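Local coordinates for protein HhaI Restriction Endonuclease (Haemophilus parahaemolyticus, PDB 6UKF) that probably recognises the sequence GCGC in double-stranded DNA and cuts both strands, as a restriction endonuclease, at residues 20-24 with 35-39; 171-176 with 204-210. Numbering follows the deposited sequence.

Contact 1 of 2, residues 20-24 with 35-39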
ATOM      1  N   ASN A  20     -20.274  16.631  -5.994  1.00 12.48           N
ATOM      2  CA  ASN A  20     -19.042  16.444  -6.758  1.00 12.76           C
ATOM      3  C   ASN A  20     -17.901  17.209  -6.087  1.00 12.35           C
ATOM      4  O   ASN A  20     -17.432  18.249  -6.554  1.00 14.76           O
ATOM      5  CB  ASN A  20     -19.260  16.870  -8.201  1.00 16.03           C
ATOM      6  CG  ASN A  20     -20.273  15.995  -8.915  1.00 18.37           C
ATOM      7  OD1 ASN A  20     -21.296  16.477  -9.401  1.00 23.23           O
ATOM      8  ND2 ASN A  20     -19.993  14.699  -8.976  1.00 19.36           N
ATOM      9  N   LYS A  21     -17.447  16.651  -4.961  1.00 11.51           N
ATOM     10  CA  LYS A  21     -16.412  17.262  -4.137  1.00 11.35           C
ATOM     11  C   LYS A  21     -15.276  16.302  -3.818  1.00 10.79           C
ATOM     12  O   LYS A  21     -14.411  16.639  -3.002  1.00 13.63           O
ATOM     13  CB  LYS A  21     -17.005  17.798  -2.826  1.00 13.90           C
ATOM     14  CG  LYS A  21     -18.174  18.751  -3.005  1.00 15.11           C
ATOM     15  CD  LYS A  21     -17.725  20.059  -3.625  1.00 14.70           C
ATOM     16  CE  LYS A  21     -16.890  20.877  -2.652  1.00 15.79           C
ATOM     17  NZ  LYS A  21     -16.462  22.184  -3.226  1.00 16.14           N
ATOM     18  N   PHE A  22     -15.243  15.126  -4.433  1.00  9.90           N
ATOM     19  CA  PHE A  22     -14.302  14.076  -4.059  1.00  9.78           C
ATOM     20  C   PHE A  22     -13.408  13.766  -5.249  1.00 11.08           C
ATOM     21  O   PHE A  22     -13.857  13.181  -6.240  1.00 14.24           O
ATOM     22  CB  PHE A  22     -15.062  12.858  -3.547  1.00  9.73           C
ATOM     23  CG  PHE A  22     -15.974  13.190  -2.406  1.00  9.24           C
ATOM     24  CD1 PHE A  22     -15.504  13.179  -1.103  1.00 10.14           C
ATOM     25  CD2 PHE A  22     -17.282  13.580  -2.638  1.00  9.62           C
ATOM     26  CE1 PHE A  22     -16.333  13.514  -0.050  1.00 10.45           C
ATOM     27  CE2 PHE A  22     -18.114  13.918  -1.589  1.00  9.71           C
ATOM     28  CZ  PHE A  22     -17.638  13.884  -0.292  1.00  9.95           C
ATOM     29  N   ALA A  23     -12.148  14.173  -5.143  1.00 10.71           N
ATOM     30  CA  ALA A  23     -11.194  14.091  -6.237  1.00 11.55           C
ATOM     31  C   ALA A  23     -10.319  12.853  -6.095  1.00 12.28           C
ATOM     32  O   ALA A  23      -9.815  12.556  -5.006  1.00 12.86           O
ATOM     33  CB  ALA A  23     -10.314  15.339  -6.269  1.00 13.74           C
ATOM     34  N   LYS A  24     -10.154  12.131  -7.200  1.00 13.29           N
ATOM     35  CA  LYS A  24      -9.170  11.052  -7.316  1.00 15.92           C
ATOM     36  C   LYS A  24      -8.526  11.269  -8.684  1.00 17.09           C
ATOM     37  O   LYS A  24      -8.967  10.702  -9.687  1.00 20.04           O
ATOM     38  CB  LYS A  24      -9.824   9.682  -7.202  1.00 18.47           C
ATOM     39  CG  LYS A  24      -8.842   8.512  -7.256  1.00 23.32           C
ATOM     40  CD  LYS A  24      -9.532   7.217  -7.667  1.00 29.79           C
ATOM     41  CE  LYS A  24      -8.744   6.470  -8.735  1.00 34.42           C
ATOM     42  NZ  LYS A  24      -7.609   5.680  -8.194  1.00 36.06           N
ATOM     43  N   ILE A  35      -8.172   9.733  -2.250  1.00 23.45           N
ATOM     44  CA  ILE A  35      -9.411  10.497  -2.416  1.00 14.80           C
ATOM     45  C   ILE A  35      -9.353  11.739  -1.528  1.00 13.40           C
ATOM     46  O   ILE A  35      -9.153  11.619  -0.312  1.00 15.54           O
ATOM     47  CB  ILE A  35     -10.653   9.643  -2.089  1.00 16.36           C
ATOM     48  CG1 ILE A  35     -10.570   8.262  -2.755  1.00 20.24           C
ATOM     49  CG2 ILE A  35     -11.935  10.367  -2.467  1.00 20.04           C
ATOM     50  CD1 ILE A  35     -11.895   7.542  -2.842  1.00 25.06           C
ATOM     51  N   LEU A  36      -9.522  12.923  -2.137  1.00  9.79           N
ATOM     52  CA  LEU A  36      -9.493  14.210  -1.453  1.00  9.31           C
ATOM     53  C   LEU A  36     -10.879  14.837  -1.487  1.00  9.29           C
ATOM     54  O   LEU A  36     -11.468  15.000  -2.560  1.00 10.50           O
ATOM     55  CB  LEU A  36      -8.497  15.146  -2.138  1.00 10.72           C
ATOM     56  CG  LEU A  36      -8.455  16.568  -1.580  1.00 11.18           C
ATOM     57  CD1 LEU A  36      -7.995  16.577  -0.132  1.00 11.28           C
ATOM     58  CD2 LEU A  36      -7.553  17.422  -2.445  1.00 13.90           C
ATOM     59  N   PHE A  37     -11.390  15.188  -0.312  1.00  8.89           N
ATOM     60  CA  PHE A  37     -12.564  16.044  -0.223  1.00  8.86           C
ATOM     61  C   PHE A  37     -12.105  17.490  -0.374  1.00  9.09           C
ATOM     62  O   PHE A  37     -11.282  17.969   0.414  1.00  9.95           O
ATOM     63  CB  PHE A  37     -13.276  15.852   1.110  1.00  9.43           C
ATOM     64  CG  PHE A  37     -14.328  16.880   1.362  1.00  9.37           C
ATOM     65  CD1 PHE A  37     -15.448  16.947   0.551  1.00  9.89           C
ATOM     66  CD2 PHE A  37     -14.188  17.799   2.385  1.00  9.26           C
ATOM     67  CE1 PHE A  37     -16.418  17.903   0.769  1.00  9.73           C
ATOM     68  CE2 PHE A  37     -15.153  18.758   2.607  1.00 10.53           C
ATOM     69  CZ  PHE A  37     -16.270  18.810   1.797  1.00 10.56           C
ATOM     70  N   THR A  38     -12.638  18.183  -1.378  1.00  9.44           N
ATOM     71  CA  THR A  38     -12.129  19.483  -1.819  1.00 10.60           C
ATOM     72  C   THR A  38     -12.992  20.651  -1.352  1.00 11.42           C
ATOM     73  O   THR A  38     -13.170  21.628  -2.087  1.00 13.71           O
ATOM     74  CB  THR A  38     -12.000  19.507  -3.341  1.00 12.73           C
ATOM     75  OG1 THR A  38     -13.289  19.306  -3.929  1.00 13.90           O
ATOM     76  CG2 THR A  38     -11.054  18.423  -3.822  1.00 13.54           C
ATOM     77  N   GLY A  39     -13.529  20.592  -0.139  1.00 11.32           N
ATOM     78  CA  GLY A  39     -14.343  21.653   0.411  1.00 10.30           C
ATOM     79  C   GLY A  39     -13.568  22.572   1.335  1.00  9.77           C
ATOM     80  O   GLY A  39     -12.334  22.630   1.316  1.00  9.84           O
TER
HETATM   81  O   HOH W   1     -14.314  21.628  -5.085  1.00 14.34           O
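The ring of Phe22 overlaps the ring of Phe37 obliquely, with centroids 5.4 Å apart, planes at 38° and Phe22 CE1 3.6 Å from Phe37 CD1. These residues form the non-hydrogen-bonded pair of a small antiparallel beta hairpin, so both side chains emerge on one face, where Phe22 CB also meets Ile35 CG2 at 4.1 Å. Helix 3-18 covers this side through Leu14 and Val11, and Phe43 of the next strand adds its ring to Phe37. Beyond the aromatic pair, Ala23 and Leu36 make the hydrogen-bonded pair: Ala23 N gives to Leu36 O at 2.8 Å and Leu36 N returns to Ala23 O at 2.9 Å, both nearly linear. At the other end, Lys21 O accepts from Thr38 N at 2.9 Å and receives a CA-H...O contact from Phe37 CA at 3.4 Å. Here a water takes a hydrogen bond from Lys21 NZ at 2.9 Å and pairs with Thr38 OG1 at 2.8 Å, spanning the exposed mouth of the hairpin. The chemistry thus changes across a short antiparallel pairing, and implies that backbone hydrogen bonds set its register while an apolar face joins this edge strand to the helix.

Contact 2 of 2, residues 171-176 with 204-210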
ATOM      1  N   ASP A 171      20.473  -3.644 -23.221  1.00 22.51           N
ATOM      2  CA  ASP A 171      20.441  -4.885 -22.454  1.00 22.18           C
ATOM      3  C   ASP A 171      19.125  -5.620 -22.657  1.00 19.71           C
ATOM      4  O   ASP A 171      19.100  -6.854 -22.722  1.00 19.82           O
ATOM      5  CB  ASP A 171      20.661  -4.610 -20.967  1.00 28.25           C
ATOM      6  CG  ASP A 171      22.110  -4.326 -20.634  1.00 33.37           C
ATOM      7  OD1 ASP A 171      22.366  -3.696 -19.588  1.00 34.76           O
ATOM      8  OD2 ASP A 171      22.990  -4.720 -21.425  1.00 35.91           O
ATOM      9  N   PHE A 172      18.016  -4.884 -22.754  1.00 17.15           N
ATOM     10  CA  PHE A 172      16.731  -5.546 -22.932  1.00 16.01           C
ATOM     11  C   PHE A 172      16.626  -6.191 -24.310  1.00 14.66           C
ATOM     12  O   PHE A 172      16.165  -7.330 -24.435  1.00 15.48           O
ATOM     13  CB  PHE A 172      15.573  -4.579 -22.706  1.00 16.70           C
ATOM     14  CG  PHE A 172      14.235  -5.231 -22.848  1.00 16.01           C
ATOM     15  CD1 PHE A 172      13.860  -6.246 -21.985  1.00 15.32           C
ATOM     16  CD2 PHE A 172      13.363  -4.859 -23.858  1.00 17.42           C
ATOM     17  CE1 PHE A 172      12.639  -6.872 -22.113  1.00 16.72           C
ATOM     18  CE2 PHE A 172      12.136  -5.481 -23.990  1.00 18.32           C
ATOM     19  CZ  PHE A 172      11.773  -6.490 -23.116  1.00 16.75           C
ATOM     20  N   LYS A 173      17.029  -5.471 -25.361  1.00 15.97           N
ATOM     21  CA  LYS A 173      17.044  -6.069 -26.691  1.00 16.67           C
ATOM     22  C   LYS A 173      17.922  -7.313 -26.719  1.00 15.84           C
ATOM     23  O   LYS A 173      17.575  -8.312 -27.360  1.00 16.14           O
ATOM     24  CB  LYS A 173      17.532  -5.053 -27.722  1.00 17.73           C
ATOM     25  CG  LYS A 173      16.542  -3.940 -28.019  1.00 18.92           C
ATOM     26  CD  LYS A 173      17.049  -3.025 -29.129  1.00 23.20           C
ATOM     27  CE  LYS A 173      16.052  -1.916 -29.425  1.00 28.44           C
ATOM     28  NZ  LYS A 173      16.599  -0.872 -30.328  1.00 29.70           N
ATOM     29  N   GLN A 174      19.064  -7.272 -26.030  1.00 15.94           N
ATOM     30  CA  GLN A 174      19.947  -8.434 -26.001  1.00 15.94           C
ATOM     31  C   GLN A 174      19.337  -9.574 -25.193  1.00 16.66           C
ATOM     32  O   GLN A 174      19.524 -10.747 -25.537  1.00 18.14           O
ATOM     33  CB  GLN A 174      21.325  -8.025 -25.476  1.00 16.58           C
ATOM     34  CG  GLN A 174      22.095  -7.165 -26.473  1.00 17.42           C
ATOM     35  CD  GLN A 174      23.409  -6.635 -25.935  1.00 18.88           C
ATOM     36  OE1 GLN A 174      23.981  -7.185 -24.995  1.00 18.90           O
ATOM     37  NE2 GLN A 174      23.897  -5.558 -26.538  1.00 22.11           N
ATOM     38  N   ALA A 175      18.588  -9.254 -24.134  1.00 15.72           N
ATOM     39  CA  ALA A 175      17.880 -10.296 -23.394  1.00 16.03           C
ATOM     40  C   ALA A 175      16.810 -10.955 -24.261  1.00 16.01           C
ATOM     41  O   ALA A 175      16.645 -12.180 -24.230  1.00 17.15           O
ATOM     42  CB  ALA A 175      17.264  -9.719 -22.118  1.00 17.38           C
ATOM     43  N   LEU A 176      16.073 -10.159 -25.042  1.00 15.83           N
ATOM     44  CA  LEU A 176      15.088 -10.727 -25.958  1.00 15.23           C
ATOM     45  C   LEU A 176      15.760 -11.641 -26.972  1.00 15.71           C
ATOM     46  O   LEU A 176      15.271 -12.740 -27.261  1.00 18.43           O
ATOM     47  CB  LEU A 176      14.349  -9.601 -26.682  1.00 16.33           C
ATOM     48  CG  LEU A 176      13.374  -8.774 -25.847  1.00 17.18           C
ATOM     49  CD1 LEU A 176      13.024  -7.487 -26.572  1.00 19.76           C
ATOM     50  CD2 LEU A 176      12.117  -9.572 -25.536  1.00 19.23           C
ATOM     51  N   ASP A 204      22.227  -9.046 -18.019  1.00 33.57           N
ATOM     52  CA  ASP A 204      23.142  -8.009 -17.543  1.00 36.89           C
ATOM     53  C   ASP A 204      22.733  -7.489 -16.164  1.00 35.95           C
ATOM     54  O   ASP A 204      22.705  -6.283 -15.905  1.00 36.04           O
ATOM     55  CB  ASP A 204      23.261  -6.875 -18.562  1.00 40.05           C
ATOM     56  CG  ASP A 204      24.630  -6.241 -18.559  1.00 42.63           C
ATOM     57  OD1 ASP A 204      25.626  -6.992 -18.513  1.00 43.62           O
ATOM     58  OD2 ASP A 204      24.712  -4.997 -18.612  1.00 43.15           O
ATOM     59  N   ASP A 205      22.425  -8.423 -15.266  1.00 35.48           N
ATOM     60  CA  ASP A 205      22.033  -8.110 -13.891  1.00 35.54           C
ATOM     61  C   ASP A 205      20.775  -7.247 -13.833  1.00 33.00           C
ATOM     62  O   ASP A 205      20.616  -6.409 -12.943  1.00 34.92           O
ATOM     63  CB  ASP A 205      23.179  -7.485 -13.087  1.00 39.42           C
ATOM     64  CG  ASP A 205      22.801  -7.234 -11.642  1.00 41.89           C
ATOM     65  OD1 ASP A 205      22.853  -6.064 -11.207  1.00 42.64           O
ATOM     66  OD2 ASP A 205      22.417  -8.201 -10.953  1.00 42.02           O
ATOM     67  N   LYS A 206      19.863  -7.449 -14.777  1.00 28.63           N
ATOM     68  CA  LYS A 206      18.546  -6.835 -14.716  1.00 25.17           C
ATOM     69  C   LYS A 206      17.499  -7.899 -14.993  1.00 21.89           C
ATOM     70  O   LYS A 206      17.613  -8.654 -15.963  1.00 21.03           O
ATOM     71  CB  LYS A 206      18.409  -5.681 -15.713  1.00 27.35           C
ATOM     72  CG  LYS A 206      19.124  -4.410 -15.269  1.00 31.18           C
ATOM     73  CD  LYS A 206      18.722  -3.200 -16.102  1.00 33.90           C
ATOM     74  CE  LYS A 206      19.303  -1.916 -15.523  1.00 35.85           C
ATOM     75  NZ  LYS A 206      20.776  -1.820 -15.712  1.00 37.40           N
ATOM     76  N   ASP A 207      16.495  -7.967 -14.125  1.00 20.72           N
ATOM     77  CA  ASP A 207      15.338  -8.824 -14.325  1.00 19.19           C
ATOM     78  C   ASP A 207      14.233  -7.962 -14.922  1.00 17.10           C
ATOM     79  O   ASP A 207      13.841  -6.950 -14.329  1.00 18.58           O
ATOM     80  CB  ASP A 207      14.882  -9.437 -13.002  1.00 21.22           C
ATOM     81  CG  ASP A 207      15.964 -10.270 -12.339  1.00 23.20           C
ATOM     82  OD1 ASP A 207      16.692 -10.912 -13.022  1.00 24.92           O
ATOM     83  OD2 ASP A 207      16.054 -10.232 -11.013  1.00 26.24           O
ATOM     84  N   PHE A 208      13.750  -8.351 -16.095  1.00 16.28           N
ATOM     85  CA  PHE A 208      12.738  -7.592 -16.812  1.00 15.93           C
ATOM     86  C   PHE A 208      11.393  -8.292 -16.680  1.00 15.27           C
ATOM     87  O   PHE A 208      11.318  -9.516 -16.547  1.00 16.91           O
ATOM     88  CB  PHE A 208      13.098  -7.448 -18.295  1.00 15.55           C
ATOM     89  CG  PHE A 208      14.400  -6.738 -18.540  1.00 16.28           C
ATOM     90  CD1 PHE A 208      14.472  -5.356 -18.496  1.00 17.47           C
ATOM     91  CD2 PHE A 208      15.551  -7.456 -18.815  1.00 18.10           C
ATOM     92  CE1 PHE A 208      15.669  -4.705 -18.719  1.00 17.88           C
ATOM     93  CE2 PHE A 208      16.752  -6.809 -19.037  1.00 18.43           C
ATOM     94  CZ  PHE A 208      16.810  -5.431 -18.990  1.00 20.12           C
ATOM     95  N   LEU A 209      10.329  -7.496 -16.709  1.00 13.41           N
ATOM     96  CA  LEU A 209       8.963  -7.997 -16.693  1.00 12.71           C
ATOM     97  C   LEU A 209       8.210  -7.325 -17.829  1.00 12.23           C
ATOM     98  O   LEU A 209       8.312  -6.107 -18.007  1.00 12.94           O
ATOM     99  CB  LEU A 209       8.279  -7.690 -15.359  1.00 13.15           C
ATOM    100  CG  LEU A 209       6.803  -8.079 -15.239  1.00 14.05           C
ATOM    101  CD1 LEU A 209       6.622  -9.585 -15.330  1.00 15.24           C
ATOM    102  CD2 LEU A 209       6.227  -7.544 -13.938  1.00 15.22           C
ATOM    103  N   ILE A 210       7.458  -8.115 -18.588  1.00 12.44           N
ATOM    104  CA  ILE A 210       6.745  -7.644 -19.770  1.00 13.04           C
ATOM    105  C   ILE A 210       5.251  -7.709 -19.484  1.00 13.85           C
ATOM    106  O   ILE A 210       4.740  -8.748 -19.045  1.00 16.16           O
ATOM    107  CB  ILE A 210       7.118  -8.480 -21.006  1.00 13.57           C
ATOM    108  CG1 ILE A 210       8.629  -8.404 -21.256  1.00 14.11           C
ATOM    109  CG2 ILE A 210       6.351  -8.004 -22.228  1.00 14.80           C
ATOM    110  CD1 ILE A 210       9.145  -9.418 -22.250  1.00 16.45           C
TER
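Side-chain rotamers decide which groups meet where a helix lies across a sheet, and helix 171-176 on strand 207-210 is a worked example. The two axes cross at -76°, 10.2 Å apart at closest approach; no hydrogen bond crosses the gap, which is filled mainly by side chains. Phe172 is the t rotamer at chi1 and Phe208 the m rotamer; together these choices bring the edge of the Phe172 ring toward the face of Phe208, a T-shaped pair with planes at 61° and centroids 5.0 Å apart. The closest atoms are Phe172 CD1 and Phe208 CG, at 3.5 Å. Phe172 CB also stands over the Phe208 face, 4.2 Å from its centroid, adding a CH-pi contact. One helical turn on from Asp171, Ala175 CB lies 4.3 Å from Phe208 CE2, consistent with its small side chain leaving room for the ring. Ile210, m then t, extends CD1 to the edge of the Phe172 ring, 4.0 Å from Phe172 CZ, and to Leu176 CD2 at 4.4 Å. Polar groups gather at the other end. Asp171 OD1 and Asp204 OD2 come within 2.9 Å, a close approach of like charges, and Lys206 NZ, 4.6 Å from Asp171 OD1, lies beyond salt-bridge range. Phe208 and Ile210 belong to a strand flanked in its antiparallel sheet by strands 199-202 and 217-221, whose Ile201 and Val219 also touch Phe172, while Leu190 of strand 189-191 adjoins Phe172, Leu176 and Ile210, so the helix covers one face of this sheet.

In the fold
The two contacts belong to separate parts of the chain, follow one another in sequence, and do not touch: their centres lie 41 Å apart and their nearest atoms about 20 Å apart. Contact 1 builds the outer edge of a mixed sheet, contact 2 seats a helix on a smaller antiparallel one. The calcium ion is held by Ser151 and Thr153 on strand 148-156, part of a third sheet containing neither contact. Their relation to the bound DNA differs too: contact 2 comes within about 4 Å (nearest atoms) of it, and Leu209 packs on a sugar, whereas contact 1 comes no nearer than about 8 Å. Strand pairing in one unit and helix-on-sheet packing in the other thus shape two parts of one DNA-bound chain.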